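PDB 6LNH: L-isoleucine-4-hydroxylase from Bacillus thuringiensis, which hydroxylates L-isoleucine at carbon 4 to (4S)-4-hydroxy-L-isoleucine, using ferrous iron, 2-oxoglutarate and dioxygen, and also oxidises several related aliphatic and sulfur-containing amino acids. Local coordinates for residues C[38-41]-C[45-48]; C[50-55]-C[117-122]; C[58-63]-C[108-113]; C[124-129]-C[145-150]; C[191-196]-C[236-241]. All coordinates share one frame; numbering follows the deposited sequence.

Interaction 1: C[38-41]-C[45-48]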
# COMPACT_ATOMS: atom_id res chain seq x y z
N ILE C 38 12.79 5.56 -19.68
CA ILE C 38 13.29 5.37 -21.08
C ILE C 38 12.13 5.02 -22.01
O ILE C 38 12.26 5.25 -23.22
CB ILE C 38 14.39 4.30 -21.13
CG1 ILE C 38 13.84 2.91 -20.83
CG2 ILE C 38 15.55 4.67 -20.21
CD1 ILE C 38 14.90 1.83 -20.82
N PHE C 39 11.03 4.48 -21.47
CA PHE C 39 9.87 4.09 -22.31
C PHE C 39 8.76 5.13 -22.19
O PHE C 39 7.69 4.94 -22.80
CB PHE C 39 9.39 2.69 -21.94
CG PHE C 39 10.47 1.64 -21.92
CD1 PHE C 39 11.28 1.43 -23.03
CD2 PHE C 39 10.69 0.85 -20.80
CE1 PHE C 39 12.28 0.47 -23.01
CE2 PHE C 39 11.68 -0.11 -20.78
CZ PHE C 39 12.48 -0.30 -21.89
N LEU C 40 9.00 6.21 -21.44
CA LEU C 40 7.97 7.26 -21.25
C LEU C 40 8.57 8.64 -21.53
O LEU C 40 8.49 9.51 -20.64
CB LEU C 40 7.42 7.17 -19.82
CG LEU C 40 6.60 5.92 -19.52
CD1 LEU C 40 6.43 5.73 -18.02
CD2 LEU C 40 5.24 5.99 -20.20
N GLN C 41 9.14 8.83 -22.72
CA GLN C 41 9.74 10.13 -23.10
C GLN C 41 8.78 10.89 -24.01
O GLN C 41 9.02 12.08 -24.27
CB GLN C 41 11.10 9.92 -23.77
CG GLN C 41 12.18 9.43 -22.81
CD GLN C 41 12.30 10.31 -21.59
OE1 GLN C 41 11.41 10.35 -20.73
NE2 GLN C 41 13.41 11.02 -21.49
N ASN C 45 2.99 8.01 -25.49
CA ASN C 45 3.35 6.70 -24.88
C ASN C 45 2.30 6.31 -23.83
O ASN C 45 1.98 5.12 -23.74
CB ASN C 45 4.77 6.72 -24.31
CG ASN C 45 5.83 6.73 -25.39
OD1 ASN C 45 6.98 7.10 -25.13
ND2 ASN C 45 5.47 6.34 -26.60
N HIS C 46 1.78 7.29 -23.08
CA HIS C 46 0.73 7.04 -22.06
C HIS C 46 -0.51 6.45 -22.74
O HIS C 46 -1.13 5.55 -22.14
CB HIS C 46 0.40 8.34 -21.30
CG HIS C 46 1.56 8.86 -20.52
ND1 HIS C 46 1.87 8.39 -19.26
CD2 HIS C 46 2.48 9.80 -20.81
CE1 HIS C 46 2.93 9.02 -18.81
NE2 HIS C 46 3.32 9.89 -19.74
N SER C 47 -0.87 6.96 -23.92
CA SER C 47 -2.03 6.45 -24.68
C SER C 47 -1.72 5.04 -25.21
O SER C 47 -2.63 4.20 -25.19
CB SER C 47 -2.39 7.38 -25.80
OG SER C 47 -3.69 7.92 -25.60
N LEU C 48 -0.49 4.81 -25.67
CA LEU C 48 -0.13 3.52 -26.21
C LEU C 48 -0.08 2.48 -25.10
O LEU C 48 -0.50 1.33 -25.30
CB LEU C 48 1.20 3.63 -26.96
CG LEU C 48 1.04 4.47 -28.24
CD1 LEU C 48 2.40 4.79 -28.83
CD2 LEU C 48 0.16 3.78 -29.27
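L40 and H46 meet because both carry CG beside their own backbone N, opposite the carbonyl carbon; in L40 a chi2 of 164° then puts CD1 anti to CA, and the other branch, CD2, meets the imidazole. The two side chains cross at about a right angle. L40 CD2 sits over one face of the H46 ring, 4.3 Å from the centroid and 19° off the ring normal, displaced toward the rim where H46 CE1 lies 4.1 Å away: a CH-pi contact. L40 CD2 also lies 4.2 Å from N45 CB, so one methyl bridges two successive residues in the first turn of helix 44-54. Leucine suits this place, being long enough to carry a methyl from the loop to the imidazole face and the N45 stem. The loop 38-41 is thereby folded back on the helix that follows it only three residues later. Before L40, F39 turns its ring inward against helix 120-134, meeting F128 edge to face. From outside, S233 of the second subunit packs on both L40 and H46. Because the methyl meets the imidazole over its face, the attraction is mainly dispersive and does not use the ring nitrogens as donor or acceptor.

Interaction 2: C[50-55]-C[117-122]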
# COMPACT_ATOMS: atom_id res chain seq x y z
N THR C 50 -2.04 2.44 -22.44
CA THR C 50 -3.42 2.06 -22.12
C THR C 50 -3.95 1.01 -23.09
O THR C 50 -4.63 0.06 -22.68
CB THR C 50 -4.33 3.29 -22.10
OG1 THR C 50 -3.92 4.17 -21.04
CG2 THR C 50 -5.78 2.89 -21.87
N GLN C 51 -3.65 1.16 -24.39
CA GLN C 51 -4.10 0.18 -25.36
C GLN C 51 -3.43 -1.17 -25.14
O GLN C 51 -4.08 -2.22 -25.23
CB GLN C 51 -3.81 0.65 -26.79
CG GLN C 51 -4.26 2.04 -27.15
CD GLN C 51 -3.87 2.40 -28.57
OE1 GLN C 51 -3.31 1.58 -29.30
NE2 GLN C 51 -4.17 3.63 -28.97
N ALA C 52 -2.12 -1.16 -24.86
CA ALA C 52 -1.41 -2.40 -24.57
C ALA C 52 -1.95 -3.05 -23.30
O ALA C 52 -2.10 -4.27 -23.24
CB ALA C 52 0.09 -2.13 -24.44
N GLN C 53 -2.25 -2.24 -22.28
CA GLN C 53 -2.74 -2.80 -21.03
C GLN C 53 -4.11 -3.44 -21.22
O GLN C 53 -4.40 -4.49 -20.62
CB GLN C 53 -2.83 -1.71 -19.96
CG GLN C 53 -1.50 -1.30 -19.35
CD GLN C 53 -1.65 -0.11 -18.43
OE1 GLN C 53 -2.62 0.64 -18.53
NE2 GLN C 53 -0.70 0.07 -17.52
N LEU C 54 -4.95 -2.84 -22.06
CA LEU C 54 -6.30 -3.35 -22.26
C LEU C 54 -6.30 -4.66 -23.04
O LEU C 54 -7.28 -5.41 -22.96
CB LEU C 54 -7.15 -2.31 -22.98
CG LEU C 54 -7.66 -1.15 -22.12
CD1 LEU C 54 -8.39 -0.11 -22.97
CD2 LEU C 54 -8.56 -1.66 -21.01
N ASP C 55 -5.24 -4.94 -23.79
CA ASP C 55 -5.17 -6.19 -24.54
C ASP C 55 -5.06 -7.41 -23.63
O ASP C 55 -5.40 -8.51 -24.06
CB ASP C 55 -3.99 -6.16 -25.51
CG ASP C 55 -4.05 -7.31 -26.51
OD1 ASP C 55 -5.11 -7.49 -27.14
OD2 ASP C 55 -3.03 -8.02 -26.67
N LEU C 117 1.31 -6.18 -31.24
CA LEU C 117 2.68 -6.26 -31.72
C LEU C 117 3.09 -5.02 -32.51
O LEU C 117 4.26 -4.63 -32.47
CB LEU C 117 2.85 -7.50 -32.61
CG LEU C 117 2.86 -8.90 -31.99
CD1 LEU C 117 2.80 -9.94 -33.10
CD2 LEU C 117 4.09 -9.10 -31.12
N CYS C 118 2.16 -4.39 -33.21
CA CYS C 118 2.46 -3.16 -33.94
C CYS C 118 2.26 -1.90 -33.10
O CYS C 118 2.55 -0.80 -33.60
CB CYS C 118 1.64 -3.09 -35.23
SG CYS C 118 -0.13 -2.94 -35.02
N ASN C 119 1.75 -2.01 -31.88
CA ASN C 119 1.66 -0.87 -30.99
C ASN C 119 3.05 -0.23 -30.88
O ASN C 119 3.98 -0.89 -30.40
CB ASN C 119 1.15 -1.30 -29.61
CG ASN C 119 1.06 -0.15 -28.61
OD1 ASN C 119 1.93 0.72 -28.54
ND2 ASN C 119 -0.02 -0.14 -27.83
N PRO C 120 3.22 1.02 -31.32
CA PRO C 120 4.56 1.63 -31.34
C PRO C 120 5.31 1.55 -30.02
O PRO C 120 6.54 1.51 -30.03
CB PRO C 120 4.26 3.08 -31.73
CG PRO C 120 3.03 2.97 -32.57
CD PRO C 120 2.20 1.93 -31.87
N LEU C 121 4.61 1.52 -28.89
CA LEU C 121 5.30 1.39 -27.61
C LEU C 121 5.89 -0.00 -27.45
O LEU C 121 7.04 -0.15 -27.00
CB LEU C 121 4.35 1.71 -26.46
CG LEU C 121 4.85 1.46 -25.04
CD1 LEU C 121 5.99 2.39 -24.69
CD2 LEU C 121 3.71 1.61 -24.05
N ILE C 122 5.13 -1.04 -27.81
CA ILE C 122 5.65 -2.41 -27.77
C ILE C 122 6.83 -2.58 -28.72
O ILE C 122 7.83 -3.21 -28.37
CB ILE C 122 4.52 -3.41 -28.08
CG1 ILE C 122 3.42 -3.31 -27.03
CG2 ILE C 122 5.07 -4.83 -28.16
CD1 ILE C 122 3.93 -3.32 -25.60
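Q51 and A52 are the residues of helix 44-54 that meet the start of helix 120-134. Q51 comes first, extended beyond CG and at the exposed border of the contact. Q51 CB and Q51 OE1 each stay 4.0 Å from N119 ND2, and the two amide planes are inclined by 61°, so the groups pass one another without bonding. A52, one residue on, is buried. Its methyl touches both an amide and an aliphatic tip, with A52 CB 3.9 Å from N119 ND2 and 4.2 Å from I122 CD1; alanine suits this point because it lets the helix come close while still offering a carbon surface.

N119 is the N-cap of helix 120-134. With its CG anti to the backbone N (chi1 179°), OD1 turns back to accept from the L121 amide: L121 N to N119 OD1 is 2.8 Å, with the donor in the carbonyl plane and an N-H...O angle of 146°. Asparagine is apt here, as its other end, ND2, donates to L48 O, one turn before A52 in helix 44-54. One side chain therefore caps one helix and ties it to another, and P120, lacking an amide hydrogen, is at ease in the first turn.

Further along, Q53 leaves the contact and gives its NE2 to M182 O in strand 176-184. L54 packs against L54 of the second subunit. At the end of the segment D55 turns toward the seven-stranded sheet, where its OD2 accepts from Q151 NE2 of strand 145-156.

Interaction 3: C[58-63]-C[108-113]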
# COMPACT_ATOMS: atom_id res chain seq x y z
N ASN C 58 -7.98 -9.80 -23.21
CA ASN C 58 -8.38 -10.67 -24.30
C ASN C 58 -7.70 -12.04 -24.28
O ASN C 58 -8.06 -12.91 -25.07
CB ASN C 58 -8.11 -9.99 -25.65
CG ASN C 58 -8.99 -8.77 -25.87
OD1 ASN C 58 -10.21 -8.84 -25.74
ND2 ASN C 58 -8.37 -7.65 -26.21
N LEU C 59 -6.72 -12.24 -23.40
CA LEU C 59 -6.02 -13.51 -23.28
C LEU C 59 -6.96 -14.61 -22.79
O LEU C 59 -7.81 -14.39 -21.92
CB LEU C 59 -4.83 -13.38 -22.34
CG LEU C 59 -3.83 -12.27 -22.69
CD1 LEU C 59 -2.73 -12.20 -21.65
CD2 LEU C 59 -3.25 -12.47 -24.08
N GLU C 60 -6.81 -15.80 -23.35
CA GLU C 60 -7.65 -16.95 -23.01
C GLU C 60 -7.06 -17.75 -21.85
O GLU C 60 -5.84 -17.77 -21.65
CB GLU C 60 -7.83 -17.88 -24.21
CG GLU C 60 -8.57 -17.27 -25.39
CD GLU C 60 -10.03 -17.69 -25.41
OE1 GLU C 60 -10.30 -18.90 -25.26
OE2 GLU C 60 -10.90 -16.81 -25.57
N ASP C 61 -7.94 -18.42 -21.12
CA ASP C 61 -7.51 -19.16 -19.93
C ASP C 61 -6.79 -20.45 -20.33
O ASP C 61 -7.12 -21.09 -21.33
CB ASP C 61 -8.70 -19.47 -19.02
CG ASP C 61 -8.28 -19.74 -17.59
OD1 ASP C 61 -7.06 -19.76 -17.32
OD2 ASP C 61 -9.16 -19.93 -16.73
N ASP C 62 -5.81 -20.82 -19.52
CA ASP C 62 -4.91 -21.93 -19.78
C ASP C 62 -5.60 -23.27 -19.50
O ASP C 62 -6.64 -23.34 -18.84
CB ASP C 62 -3.66 -21.75 -18.91
CG ASP C 62 -2.61 -22.84 -19.09
OD1 ASP C 62 -2.90 -24.03 -18.88
OD2 ASP C 62 -1.45 -22.48 -19.38
N ALA C 63 -4.99 -24.34 -20.01
CA ALA C 63 -5.60 -25.67 -19.98
C ALA C 63 -4.53 -26.74 -19.80
O ALA C 63 -3.68 -26.63 -18.91
CB ALA C 63 -6.40 -25.93 -21.26
N GLN C 108 -0.26 -26.33 -27.61
CA GLN C 108 -0.20 -25.14 -28.51
C GLN C 108 -0.44 -23.86 -27.70
O GLN C 108 -1.05 -23.95 -26.62
CB GLN C 108 -1.22 -25.28 -29.63
CG GLN C 108 -2.64 -25.54 -29.14
CD GLN C 108 -2.79 -26.89 -28.49
OE1 GLN C 108 -2.44 -27.08 -27.32
NE2 GLN C 108 -3.30 -27.85 -29.23
N PHE C 109 0.02 -22.72 -28.22
CA PHE C 109 -0.15 -21.42 -27.52
C PHE C 109 -0.77 -20.40 -28.48
O PHE C 109 -0.42 -20.39 -29.66
CB PHE C 109 1.20 -20.90 -27.02
CG PHE C 109 1.70 -21.56 -25.76
CD1 PHE C 109 1.23 -21.17 -24.52
CD2 PHE C 109 2.65 -22.57 -25.82
CE1 PHE C 109 1.69 -21.78 -23.37
CE2 PHE C 109 3.11 -23.17 -24.66
CZ PHE C 109 2.63 -22.78 -23.44
N ASN C 110 -1.67 -19.56 -27.95
CA ASN C 110 -2.31 -18.50 -28.77
C ASN C 110 -1.24 -17.47 -29.14
O ASN C 110 -0.35 -17.21 -28.31
CB ASN C 110 -3.48 -17.84 -28.04
CG ASN C 110 -4.74 -18.68 -28.07
OD1 ASN C 110 -5.01 -19.35 -29.05
ND2 ASN C 110 -5.50 -18.64 -26.99
N SER C 111 -1.33 -16.90 -30.34
CA SER C 111 -0.32 -15.90 -30.79
C SER C 111 -0.75 -14.52 -30.30
O SER C 111 -1.96 -14.32 -30.07
CB SER C 111 -0.15 -15.93 -32.28
OG SER C 111 -1.41 -16.06 -32.92
N ILE C 112 0.20 -13.61 -30.11
CA ILE C 112 -0.13 -12.27 -29.67
C ILE C 112 -0.85 -11.53 -30.78
O ILE C 112 -0.49 -11.63 -31.96
CB ILE C 112 1.15 -11.52 -29.23
CG1 ILE C 112 1.79 -12.23 -28.04
CG2 ILE C 112 0.84 -10.07 -28.89
CD1 ILE C 112 3.22 -11.81 -27.78
N ASN C 113 -1.90 -10.79 -30.41
CA ASN C 113 -2.68 -10.04 -31.39
C ASN C 113 -1.78 -9.07 -32.16
O ASN C 113 -0.87 -8.46 -31.60
CB ASN C 113 -3.81 -9.28 -30.70
CG ASN C 113 -4.88 -10.22 -30.16
OD1 ASN C 113 -5.05 -11.33 -30.67
ND2 ASN C 113 -5.60 -9.78 -29.14
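N110 and E60 make the closest approach, through unlike parts. N110 ND2 lies 3.7 Å from E60 CB and equally 3.7 Å from E60 CG, so the amide rests against the methylene stem of the glutamate. The carboxylate is turned elsewhere: a bend at chi2 (-99°) carries it off, leaving even its nearer oxygen, E60 OE1, 5.1 Å from N110 ND2, and the carboxylate and amide planes stand 75° apart. A second, looser touch brings N58 CB to 4.3 Å from N113 ND2.

N113 ND2 donates to D55 OD1, near the end of helix 44-54, and N58 ND2 adds a weak bond to the same oxygen; D55 thus takes a bond from each loop and so links them indirectly. Further out, each loop is fastened to strand 68-77 or 145-156: the backbone of N110 bonds to Y72, I112 N donates to S73 OG, and D61 OD1 forms a salt bridge with K155. L59 and I112 turn inward onto these strands as apolar anchors.

Asparagine and glutamate suit an exposed contact because an aliphatic stem can pack while the polar end points to solvent or another partner. With both direct touches made between an amide nitrogen and aliphatic carbon, the two loops are in van der Waals contact here, and their positioning comes from D55 and from each loop's own polar and apolar ties to the strands.

Interaction 4: C[124-129]-C[145-150]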
# COMPACT_ATOMS: atom_id res chain seq x y z
N ASN C 124 8.91 -0.32 -29.63
CA ASN C 124 10.06 0.38 -29.06
C ASN C 124 10.69 -0.41 -27.92
O ASN C 124 11.92 -0.42 -27.77
CB ASN C 124 9.64 1.76 -28.58
CG ASN C 124 10.82 2.59 -28.11
OD1 ASN C 124 11.92 2.48 -28.64
ND2 ASN C 124 10.59 3.42 -27.09
N ILE C 125 9.87 -1.08 -27.11
CA ILE C 125 10.40 -1.91 -26.04
C ILE C 125 11.22 -3.05 -26.63
O ILE C 125 12.34 -3.34 -26.18
CB ILE C 125 9.27 -2.44 -25.14
CG1 ILE C 125 8.60 -1.29 -24.39
CG2 ILE C 125 9.80 -3.47 -24.16
CD1 ILE C 125 7.25 -1.66 -23.79
N VAL C 126 10.67 -3.72 -27.64
CA VAL C 126 11.37 -4.83 -28.28
C VAL C 126 12.67 -4.37 -28.92
O VAL C 126 13.71 -5.04 -28.81
CB VAL C 126 10.45 -5.52 -29.31
CG1 VAL C 126 11.23 -6.50 -30.16
CG2 VAL C 126 9.29 -6.21 -28.60
N ARG C 127 12.65 -3.21 -29.58
CA ARG C 127 13.87 -2.69 -30.20
C ARG C 127 14.89 -2.27 -29.15
O ARG C 127 16.10 -2.46 -29.35
CB ARG C 127 13.53 -1.54 -31.14
CG ARG C 127 12.92 -2.00 -32.47
CD ARG C 127 13.57 -3.29 -32.98
NE ARG C 127 12.60 -4.22 -33.55
CZ ARG C 127 12.87 -5.48 -33.87
NH1 ARG C 127 14.08 -5.98 -33.68
NH2 ARG C 127 11.92 -6.26 -34.39
N PHE C 128 14.44 -1.68 -28.04
CA PHE C 128 15.37 -1.39 -26.95
C PHE C 128 15.98 -2.68 -26.40
O PHE C 128 17.20 -2.76 -26.19
CB PHE C 128 14.68 -0.62 -25.83
CG PHE C 128 15.53 -0.49 -24.60
CD1 PHE C 128 16.46 0.54 -24.50
CD2 PHE C 128 15.44 -1.40 -23.56
CE1 PHE C 128 17.27 0.65 -23.39
CE2 PHE C 128 16.25 -1.29 -22.44
CZ PHE C 128 17.17 -0.26 -22.36
N ASP C 129 15.14 -3.69 -26.15
CA ASP C 129 15.64 -4.94 -25.60
C ASP C 129 16.63 -5.60 -26.55
O ASP C 129 17.67 -6.12 -26.12
CB ASP C 129 14.48 -5.90 -25.31
CG ASP C 129 13.53 -5.37 -24.26
OD1 ASP C 129 13.86 -4.35 -23.62
OD2 ASP C 129 12.46 -5.99 -24.06
N LEU C 145 19.08 -15.89 -34.26
CA LEU C 145 18.41 -15.57 -33.01
C LEU C 145 16.89 -15.66 -33.08
O LEU C 145 16.27 -15.26 -34.07
CB LEU C 145 18.78 -14.17 -32.54
CG LEU C 145 20.05 -14.07 -31.71
CD1 LEU C 145 21.28 -13.96 -32.59
CD2 LEU C 145 19.94 -12.90 -30.77
N ILE C 146 16.30 -16.22 -32.02
CA ILE C 146 14.86 -16.16 -31.76
C ILE C 146 14.61 -15.09 -30.71
O ILE C 146 15.16 -15.16 -29.60
CB ILE C 146 14.32 -17.52 -31.30
CG1 ILE C 146 14.54 -18.58 -32.39
CG2 ILE C 146 12.86 -17.41 -30.92
CD1 ILE C 146 13.90 -18.22 -33.72
N ILE C 147 13.80 -14.09 -31.04
CA ILE C 147 13.38 -13.06 -30.09
C ILE C 147 11.95 -13.39 -29.68
O ILE C 147 11.00 -13.14 -30.43
CB ILE C 147 13.49 -11.65 -30.68
CG1 ILE C 147 14.95 -11.32 -31.00
CG2 ILE C 147 12.93 -10.62 -29.70
CD1 ILE C 147 15.14 -9.99 -31.68
N GLY C 148 11.79 -13.96 -28.49
CA GLY C 148 10.48 -14.40 -28.03
C GLY C 148 9.75 -13.33 -27.22
O GLY C 148 10.36 -12.60 -26.44
N LEU C 149 8.44 -13.25 -27.43
CA LEU C 149 7.58 -12.31 -26.73
C LEU C 149 6.50 -13.11 -26.01
O LEU C 149 5.71 -13.82 -26.64
CB LEU C 149 6.95 -11.30 -27.69
CG LEU C 149 7.78 -10.06 -28.03
CD1 LEU C 149 8.89 -10.40 -29.01
CD2 LEU C 149 6.89 -8.96 -28.57
N HIS C 150 6.45 -12.98 -24.68
CA HIS C 150 5.47 -13.67 -23.86
C HIS C 150 4.57 -12.66 -23.18
O HIS C 150 5.04 -11.86 -22.36
CB HIS C 150 6.14 -14.57 -22.83
CG HIS C 150 6.90 -15.72 -23.42
ND1 HIS C 150 6.33 -16.95 -23.65
CD2 HIS C 150 8.19 -15.82 -23.82
CE1 HIS C 150 7.23 -17.76 -24.17
NE2 HIS C 150 8.37 -17.10 -24.28
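V126 of helix 120-134 faces L149 of strand 145-156 with their CA atoms 8.5 Å apart, near enough for short branched side chains to fill the gap between the backbones. This is helix-on-sheet packing in the cupin-type fold of 2-oxoglutarate oxygenases: the helix lies against the seven-stranded antiparallel sheet, and I147 and L149, alternate residues of one strand, present their side chains to it.

V126 faces both. Its chi1 of 169° sets CG1 anti to the backbone N and CG2 beside it, so that the methyls diverge toward different partners. CG2 takes the tighter one, while V126 CG1 touches I147 CG2 more loosely, at 4.5 Å. The L149 side chain crosses that of V126 at about a right angle, so the contact is made methyl to methyl. Valine and isoleucine suit these buried positions, since branching at CB places bulk close to the backbone; leucine, branched one carbon further out, carries its CD2 across to the valine.

Around this apolar centre the helix adds polar ties. R127 makes a cation-pi contact with Y84, and its guanidinium has V126 CG1 4.1 Å above one face, over its centre. D129, a turn further along on the sheet side, accepts from H180 NE2 through OD2. On the strand, I112 packs on L149 as well. The closest atoms between helix and strand are V126 CG2 and L149 CD2, 3.7 Å apart.

Interaction 5: C[191-196]-C[236-241]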
# COMPACT_ATOMS: atom_id res chain seq x y z
N GLY C 191 4.13 -11.32 -6.01
CA GLY C 191 4.73 -11.08 -7.31
C GLY C 191 6.03 -10.32 -7.26
O GLY C 191 6.37 -9.62 -8.22
N ASP C 192 6.77 -10.45 -6.16
CA ASP C 192 8.08 -9.83 -6.04
C ASP C 192 9.15 -10.70 -6.68
O ASP C 192 9.05 -11.93 -6.70
CB ASP C 192 8.43 -9.58 -4.57
CG ASP C 192 7.25 -9.06 -3.77
OD1 ASP C 192 6.62 -8.08 -4.21
OD2 ASP C 192 6.97 -9.63 -2.69
N ASN C 193 10.18 -10.06 -7.21
CA ASN C 193 11.27 -10.75 -7.88
C ASN C 193 12.46 -10.89 -6.94
O ASN C 193 12.83 -9.94 -6.25
CB ASN C 193 11.69 -10.00 -9.15
CG ASN C 193 10.57 -9.92 -10.17
OD1 ASN C 193 9.89 -8.90 -10.29
ND2 ASN C 193 10.36 -11.01 -10.90
N LEU C 194 13.04 -12.09 -6.90
CA LEU C 194 14.18 -12.39 -6.06
C LEU C 194 15.39 -12.73 -6.92
O LEU C 194 15.25 -13.37 -7.97
CB LEU C 194 13.88 -13.56 -5.12
CG LEU C 194 12.59 -13.42 -4.31
CD1 LEU C 194 12.37 -14.65 -3.46
CD2 LEU C 194 12.63 -12.17 -3.45
N ILE C 195 16.57 -12.30 -6.49
CA ILE C 195 17.83 -12.65 -7.13
C ILE C 195 18.69 -13.40 -6.12
O ILE C 195 18.86 -12.95 -4.98
CB ILE C 195 18.58 -11.41 -7.66
CG1 ILE C 195 17.66 -10.56 -8.54
CG2 ILE C 195 19.82 -11.84 -8.44
CD1 ILE C 195 17.18 -11.27 -9.78
N ALA C 196 19.22 -14.54 -6.54
CA ALA C 196 20.07 -15.36 -5.70
C ALA C 196 21.27 -15.83 -6.50
O ALA C 196 21.10 -16.45 -7.55
CB ALA C 196 19.29 -16.57 -5.16
N ALA C 236 -7.45 -10.62 -8.80
CA ALA C 236 -6.27 -9.77 -8.90
C ALA C 236 -5.41 -10.22 -10.08
O ALA C 236 -5.34 -11.41 -10.40
CB ALA C 236 -5.44 -9.82 -7.61
N PHE C 237 -4.77 -9.25 -10.73
CA PHE C 237 -4.04 -9.50 -11.96
C PHE C 237 -2.61 -9.00 -11.82
O PHE C 237 -2.33 -8.04 -11.10
CB PHE C 237 -4.69 -8.81 -13.16
CG PHE C 237 -6.05 -9.34 -13.49
CD1 PHE C 237 -6.29 -10.70 -13.53
CD2 PHE C 237 -7.10 -8.47 -13.75
CE1 PHE C 237 -7.54 -11.20 -13.83
CE2 PHE C 237 -8.37 -8.96 -14.05
CZ PHE C 237 -8.59 -10.33 -14.09
N ARG C 238 -1.71 -9.66 -12.54
CA ARG C 238 -0.36 -9.17 -12.78
C ARG C 238 -0.08 -9.38 -14.26
O ARG C 238 0.09 -10.52 -14.71
CB ARG C 238 0.67 -9.89 -11.91
CG ARG C 238 2.06 -9.28 -12.00
CD ARG C 238 2.99 -9.84 -10.94
NE ARG C 238 4.32 -9.25 -11.02
CZ ARG C 238 5.37 -9.85 -11.56
NH1 ARG C 238 5.25 -11.08 -12.05
NH2 ARG C 238 6.55 -9.24 -11.59
N ASP C 239 -0.02 -8.29 -15.01
CA ASP C 239 0.15 -8.33 -16.45
C ASP C 239 1.63 -8.13 -16.75
O ASP C 239 2.22 -7.13 -16.34
CB ASP C 239 -0.70 -7.26 -17.13
CG ASP C 239 -2.19 -7.49 -16.95
OD1 ASP C 239 -2.58 -8.66 -16.76
OD2 ASP C 239 -2.96 -6.51 -16.99
N ILE C 240 2.21 -9.08 -17.47
CA ILE C 240 3.64 -9.11 -17.70
C ILE C 240 3.91 -9.23 -19.19
O ILE C 240 3.11 -9.79 -19.95
CB ILE C 240 4.26 -10.28 -16.90
CG1 ILE C 240 4.47 -9.89 -15.43
CG2 ILE C 240 5.50 -10.88 -17.57
CD1 ILE C 240 5.30 -8.66 -15.25
N LEU C 241 5.06 -8.70 -19.62
CA LEU C 241 5.59 -8.94 -20.95
C LEU C 241 7.02 -9.43 -20.82
O LEU C 241 7.86 -8.74 -20.22
CB LEU C 241 5.54 -7.67 -21.81
CG LEU C 241 6.13 -7.84 -23.21
CD1 LEU C 241 5.25 -8.74 -24.07
CD2 LEU C 241 6.36 -6.50 -23.88
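R238 reaches across from strand 236-247 with one face of its guanidinium turned to G191 O. The stem is extended from CG to NE, running straight from the seven-stranded sheet toward the three-stranded one, and a turn about the last torsion (chi4 -103°) presents the face. G191 O stands over it, 3.1 Å above the plane and offset toward the rim, 3.4 Å from R238 NH2 and 3.5 Å from R238 NE. An oxygen above the plane is badly placed for N-H donation, and neither pair is a hydrogen bond. I240 CD1 covers the opposite face, 3.8 Å from the plane and over its centre, so the flat group is held between a carbonyl and a methyl.

N193 approaches obliquely, its amide plane 53° from the guanidinium, with N193 OD1 3.6 Å from R238 NH2; asparagine thus gives the buried guanidinium a neutral polar neighbour. G191 suits its place twice over: its phi is +71°, and having no side chain it leaves room for the arginine stem to pass close to its CA.

The two strands belong to the facing sheets of the double-stranded beta-helix of this family. The side chain of N193 is about 7 Å from the bound iron, which H170, D172 and H223 ligate, and V225 and L228 also pack on R238. In many such oxygenases a basic residue on a late strand binds the distal carboxylate of 2-oxoglutarate; the position of R238 would be consistent with that role. Two oxygens near the guanidinium, whose N-H groups do not point at G191 O, would fit electrostatic attraction.

From the N terminus, interaction 1 closes a very short loop, folding 38-41 onto the start of helix 44-54. Interaction 2 then opens on the same helix and closes a long excursion at helix 120-134; interaction 3 lies wholly within that excursion, joining the loops that flank strands 68-77 and 84-86. Interaction 4 follows in series, turning helix 120-134 back onto strand 145-156, and interaction 5 comes last, linking the three-stranded sheet to strand 236-247. No two loops cross. Helix 44-54 is shared by interactions 1 and 2, helix 120-134 by 2 and 4, and neighbouring strands of the seven-stranded sheet connect 4 with 5, on opposite sides of the chain's centre.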